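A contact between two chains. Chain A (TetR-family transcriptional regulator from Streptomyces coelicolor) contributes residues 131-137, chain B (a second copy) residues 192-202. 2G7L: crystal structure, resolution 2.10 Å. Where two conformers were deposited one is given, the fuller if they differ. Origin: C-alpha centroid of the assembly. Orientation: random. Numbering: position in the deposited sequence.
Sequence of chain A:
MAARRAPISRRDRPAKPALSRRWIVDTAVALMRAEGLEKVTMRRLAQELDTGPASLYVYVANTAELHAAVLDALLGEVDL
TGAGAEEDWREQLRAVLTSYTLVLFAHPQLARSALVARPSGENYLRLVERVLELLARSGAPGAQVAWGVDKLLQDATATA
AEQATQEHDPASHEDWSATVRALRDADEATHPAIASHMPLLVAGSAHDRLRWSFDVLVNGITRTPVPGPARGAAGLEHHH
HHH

Chain A (131-137) VLELLAR
Chain B 192-202: PAIASHMPLLV

A single leucine, Leu A132, carries most of this small contact: it touches four residues of chain B, and one of its methyls lies over the face of a histidine ring that is itself hydrogen-bonded to the backbone of its own chain, one turn earlier. CD2 of Leu A132 sits 4.1 Å from the centroid of the His B197 ring, 23° off the ring normal, a CH-pi contact; its closest ring atom is ND1 of His B197, 3.9 Å from CD2. The ring is steadied from within chain B, where ND1 of His B197 donates a hydrogen bond to O of Ala B193 (2.8 Å, 160° at the hydrogen), with chi1 -67° (m) and chi2 97°.

Chain A supplies a helix that enters at Val A131 from earlier in the chain, with N of Leu A135 bonded to O of Val A131 and N of Ala A136 to O of Leu A132, both at 2.9 Å. Chain B supplies a helical turn beginning at Pro B192, where N of Ser B196 meets O of Pro B192 at 2.8 Å. The axes approach to 9.1 Å, and their N-to-C directions differ by 69°, so the helices cross steeply and meet over a short length. The nearest CA atoms are those of Glu A133 and Ala B193, 5.7 Å apart.

This close approach is made at a small residue: CB of Ala B193 points toward chain A and lies 4.0 Å from CB of Leu A132 and 4.0 Å from N of Glu A133. Leu A132, chi1 -87° (m) and chi2 170° (t), directs CD1 to CG1 of Ile B194 (3.7 Å; Ile B194 is m, t) and to CD2 of Leu B201 (3.8 Å; Leu B201 is t, p). One turn along, CB of Ala A136 approaches CE1 of His B197 at 4.3 Å, obliquely to the ring.

Beyond His B197, Met B198, a selenomethionine, is extended (phi/psi -95/139), and the peptide bond before Pro B199 is cis. The chain then resumes helical torsions through Leu B201, whose N bonds to O of His B197 (2.8 Å), bringing its side chain back to Leu A132.

No hydrogen bond or salt bridge crosses between the stretches, and the 258 Å² buried in total is held by packing. Glu A133 instead pairs within its own stretch: its OE1 forms a salt bridge with NH1 of Arg A137 at 2.6 Å, while Val A131, Leu A134 and Leu A135 remain out of reach of chain B's stretch.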

ATOM      1  N   VAL A 131       7.648  12.478 -13.232  1.00 47.08           N
ATOM      2  CA  VAL A 131       8.031  11.070 -13.101  1.00 47.07           C
ATOM      3  C   VAL A 131       7.824  10.500 -14.443  1.00 45.65           C
ATOM      4  O   VAL A 131       8.631   9.723 -14.909  1.00 46.46           O
ATOM      5  CB  VAL A 131       7.146  10.358 -12.069  1.00 46.07           C
ATOM      6  CG1 VAL A 131       7.301   8.821 -12.207  1.00 51.37           C
ATOM      7  CG2 VAL A 131       7.579  10.754 -10.747  1.00 48.48           C
ATOM      8  N   LEU A 132       6.745  10.935 -15.102  1.00 45.92           N
ATOM      9  CA  LEU A 132       6.416  10.424 -16.407  1.00 47.24           C
ATOM     10  C   LEU A 132       7.489  10.809 -17.471  1.00 49.60           C
ATOM     11  O   LEU A 132       7.887   9.980 -18.330  1.00 48.29           O
ATOM     12  CB  LEU A 132       5.086  11.004 -16.837  1.00 47.28           C
ATOM     13  CG  LEU A 132       3.750  10.397 -16.489  1.00 46.62           C
ATOM     14  CD1 LEU A 132       2.595  11.364 -16.866  1.00 47.92           C
ATOM     15  CD2 LEU A 132       3.554   9.140 -17.247  1.00 43.70           C
ATOM     16  N   GLU A 133       7.935  12.066 -17.387  1.00 49.15           N
ATOM     17  CA  GLU A 133       8.953  12.631 -18.278  1.00 52.40           C
ATOM     18  C   GLU A 133      10.235  11.808 -18.229  1.00 50.33           C
ATOM     19  O   GLU A 133      10.795  11.436 -19.248  1.00 51.26           O
ATOM     20  CB  GLU A 133       9.282  14.046 -17.756  1.00 50.57           C
ATOM     21  CG  GLU A 133       9.895  15.007 -18.759  1.00 56.91           C
ATOM     22  CD  GLU A 133      10.483  16.252 -18.057  1.00 58.73           C
ATOM     23  OE1 GLU A 133      11.626  16.620 -18.425  1.00 70.53           O
ATOM     24  OE2 GLU A 133       9.856  16.823 -17.106  1.00 60.58           O
ATOM     25  N   LEU A 134      10.725  11.619 -17.015  1.00 50.55           N
ATOM     26  CA  LEU A 134      11.933  10.849 -16.754  1.00 50.09           C
ATOM     27  C   LEU A 134      11.763   9.381 -17.183  1.00 50.20           C
ATOM     28  O   LEU A 134      12.573   8.819 -17.932  1.00 50.17           O
ATOM     29  CB  LEU A 134      12.262  10.936 -15.270  1.00 48.56           C
ATOM     30  CG  LEU A 134      12.778  12.285 -14.785  1.00 48.91           C
ATOM     31  CD1 LEU A 134      13.090  12.272 -13.304  1.00 47.30           C
ATOM     32  CD2 LEU A 134      14.094  12.697 -15.512  1.00 49.06           C
ATOM     33  N   LEU A 135      10.703   8.743 -16.711  1.00 49.89           N
ATOM     34  CA  LEU A 135      10.532   7.343 -17.060  1.00 48.52           C
ATOM     35  C   LEU A 135      10.485   7.137 -18.558  1.00 48.23           C
ATOM     36  O   LEU A 135      10.942   6.124 -19.087  1.00 48.39           O
ATOM     37  CB  LEU A 135       9.278   6.728 -16.364  1.00 48.21           C
ATOM     38  CG  LEU A 135       9.155   5.192 -16.499  1.00 48.37           C
ATOM     39  CD1 LEU A 135      10.442   4.383 -16.005  1.00 47.94           C
ATOM     40  CD2 LEU A 135       7.864   4.680 -15.876  1.00 45.53           C
ATOM     41  N   ALA A 136       9.866   8.072 -19.253  1.00 49.72           N
ATOM     42  CA  ALA A 136       9.677   7.987 -20.722  1.00 50.39           C
ATOM     43  C   ALA A 136      11.043   7.929 -21.532  1.00 51.14           C
ATOM     44  O   ALA A 136      11.081   7.361 -22.633  1.00 51.18           O
ATOM     45  CB  ALA A 136       8.812   9.184 -21.206  1.00 50.94           C
ATOM     46  N   ARG A 137      12.100   8.480 -20.934  0.50 50.70           N
ATOM     47  CA  ARG A 137      13.439   8.585 -21.547  0.50 50.98           C
ATOM     48  C   ARG A 137      14.044   7.195 -21.698  0.50 51.35           C
ATOM     49  O   ARG A 137      14.945   6.983 -22.521  0.50 50.06           O
ATOM     50  CB  ARG A 137      14.340   9.526 -20.704  0.50 50.44           C
ATOM     51  CG  ARG A 137      13.789  10.997 -20.675  0.50 50.83           C
ATOM     52  CD  ARG A 137      14.628  12.118 -20.001  0.50 50.77           C
ATOM     53  NE  ARG A 137      14.023  13.451 -20.273  0.50 48.00           N
ATOM     54  CZ  ARG A 137      14.191  14.561 -19.544  0.50 46.67           C
ATOM     55  NH1 ARG A 137      13.578  15.677 -19.893  0.50 46.09           N
ATOM     56  NH2 ARG A 137      14.940  14.577 -18.447  0.50 46.49           N
TER
ATOM     57  N   PRO B 192       2.688  18.399 -20.667  1.00 59.07           N
ATOM     58  CA  PRO B 192       2.689  17.653 -21.923  1.00 57.84           C
ATOM     59  C   PRO B 192       2.933  16.115 -21.710  1.00 56.33           C
ATOM     60  O   PRO B 192       2.342  15.302 -22.400  1.00 54.88           O
ATOM     61  CB  PRO B 192       3.838  18.304 -22.695  1.00 57.77           C
ATOM     62  CG  PRO B 192       4.799  18.742 -21.581  1.00 57.72           C
ATOM     63  CD  PRO B 192       3.876  19.271 -20.546  1.00 58.77           C
ATOM     64  N   ALA B 193       3.757  15.745 -20.740  1.00 55.83           N
ATOM     65  CA  ALA B 193       3.997  14.304 -20.456  1.00 55.36           C
ATOM     66  C   ALA B 193       2.673  13.670 -20.048  1.00 54.61           C
ATOM     67  O   ALA B 193       2.340  12.610 -20.563  1.00 55.66           O
ATOM     68  CB  ALA B 193       5.084  14.104 -19.397  1.00 53.79           C
ATOM     69  N   ILE B 194       1.860  14.347 -19.226  1.00 53.94           N
ATOM     70  CA  ILE B 194       0.516  13.809 -18.877  1.00 52.88           C
ATOM     71  C   ILE B 194      -0.376  13.670 -20.097  1.00 54.24           C
ATOM     72  O   ILE B 194      -0.992  12.615 -20.316  1.00 54.31           O
ATOM     73  CB  ILE B 194      -0.180  14.586 -17.763  1.00 52.80           C
ATOM     74  CG1 ILE B 194       0.625  14.447 -16.448  1.00 51.05           C
ATOM     75  CG2 ILE B 194      -1.612  14.071 -17.579  1.00 51.83           C
ATOM     76  CD1 ILE B 194       0.228  15.442 -15.264  1.00 51.65           C
ATOM     77  N   ALA B 195      -0.432  14.703 -20.928  1.00 54.10           N
ATOM     78  CA  ALA B 195      -1.306  14.624 -22.091  1.00 55.56           C
ATOM     79  C   ALA B 195      -0.862  13.499 -23.003  1.00 55.74           C
ATOM     80  O   ALA B 195      -1.697  12.746 -23.526  1.00 55.81           O
ATOM     81  CB  ALA B 195      -1.333  15.993 -22.888  1.00 54.89           C
ATOM     82  N   SER B 196       0.448  13.436 -23.223  1.00 55.97           N
ATOM     83  CA  SER B 196       1.097  12.388 -24.025  1.00 57.73           C
ATOM     84  C   SER B 196       0.658  10.937 -23.623  1.00 57.11           C
ATOM     85  O   SER B 196       0.504  10.011 -24.465  1.00 57.59           O
ATOM     86  CB  SER B 196       2.601  12.609 -23.848  1.00 57.34           C
ATOM     87  OG  SER B 196       3.353  11.675 -24.571  1.00 64.38           O
ATOM     88  N   HIS B 197       0.402  10.759 -22.328  1.00 56.83           N
ATOM     89  CA  HIS B 197       0.130   9.419 -21.763  1.00 55.97           C
ATOM     90  C   HIS B 197      -1.329   9.120 -21.393  1.00 56.77           C
ATOM     91  O   HIS B 197      -1.628   8.069 -20.835  1.00 56.60           O
ATOM     92  CB  HIS B 197       1.075   9.163 -20.629  1.00 54.36           C
ATOM     93  CG  HIS B 197       2.504   9.042 -21.080  1.00 54.18           C
ATOM     94  ND1 HIS B 197       3.397  10.089 -21.024  1.00 50.67           N
ATOM     95  CD2 HIS B 197       3.194   7.990 -21.583  1.00 52.47           C
ATOM     96  CE1 HIS B 197       4.580   9.690 -21.453  1.00 53.20           C
ATOM     97  NE2 HIS B 197       4.483   8.416 -21.800  1.00 54.19           N
HETATM   98  N   MSE B 198      -2.220  10.044 -21.758  1.00 56.35           N
HETATM   99  CA  MSE B 198      -3.648   9.898 -21.611  1.00 57.45           C
HETATM  100  C   MSE B 198      -4.173   9.383 -22.930  1.00 57.47           C
HETATM  101  O   MSE B 198      -3.751   9.868 -23.972  1.00 58.19           O
HETATM  102  CB  MSE B 198      -4.287  11.269 -21.313  1.00 58.43           C
HETATM  103  CG  MSE B 198      -4.003  11.791 -19.904  1.00 56.87           C
HETATM  104 SE   MSE B 198      -4.846  10.693 -18.551  0.80 59.79          SE
HETATM  105  CE  MSE B 198      -6.595  10.669 -19.398  1.00 60.24           C
ATOM    106  N   PRO B 199      -5.135   8.434 -22.915  1.00 57.10           N
ATOM    107  CA  PRO B 199      -5.978   7.863 -21.872  1.00 56.81           C
ATOM    108  C   PRO B 199      -5.377   6.747 -20.991  1.00 56.38           C
ATOM    109  O   PRO B 199      -5.944   6.434 -19.930  1.00 55.99           O
ATOM    110  CB  PRO B 199      -7.149   7.277 -22.666  1.00 56.74           C
ATOM    111  CG  PRO B 199      -6.613   6.993 -23.999  1.00 57.38           C
ATOM    112  CD  PRO B 199      -5.400   7.823 -24.222  1.00 57.21           C
ATOM    113  N   LEU B 200      -4.253   6.164 -21.399  1.00 55.96           N
ATOM    114  CA  LEU B 200      -3.744   4.971 -20.694  1.00 55.95           C
ATOM    115  C   LEU B 200      -3.338   5.248 -19.241  1.00 54.00           C
ATOM    116  O   LEU B 200      -3.384   4.337 -18.406  1.00 54.81           O
ATOM    117  CB  LEU B 200      -2.573   4.287 -21.451  1.00 56.31           C
ATOM    118  CG  LEU B 200      -2.922   3.308 -22.573  1.00 60.55           C
ATOM    119  CD1 LEU B 200      -1.656   2.725 -23.178  1.00 62.63           C
ATOM    120  CD2 LEU B 200      -3.835   2.187 -22.111  1.00 63.26           C
ATOM    121  N   LEU B 201      -2.935   6.480 -18.941  1.00 52.38           N
ATOM    122  CA  LEU B 201      -2.529   6.850 -17.590  1.00 51.71           C
ATOM    123  C   LEU B 201      -3.691   6.546 -16.587  1.00 52.46           C
ATOM    124  O   LEU B 201      -3.476   6.167 -15.437  1.00 50.32           O
ATOM    125  CB  LEU B 201      -2.144   8.310 -17.580  1.00 51.34           C
ATOM    126  CG  LEU B 201      -1.614   8.951 -16.309  1.00 52.22           C
ATOM    127  CD1 LEU B 201      -0.526   8.052 -15.814  1.00 55.38           C
ATOM    128  CD2 LEU B 201      -1.101  10.374 -16.548  1.00 49.57           C
ATOM    129  N   VAL B 202      -4.925   6.662 -17.067  1.00 53.56           N
ATOM    130  CA  VAL B 202      -6.104   6.362 -16.230  1.00 55.21           C
ATOM    131  C   VAL B 202      -6.933   5.141 -16.720  1.00 55.99           C
ATOM    132  O   VAL B 202      -7.959   4.817 -16.142  1.00 57.78           O
ATOM    133  CB  VAL B 202      -6.982   7.660 -16.031  1.00 55.32           C
ATOM    134  CG1 VAL B 202      -6.091   8.841 -15.609  1.00 52.55           C
ATOM    135  CG2 VAL B 202      -7.697   8.036 -17.345  1.00 54.63           C
TER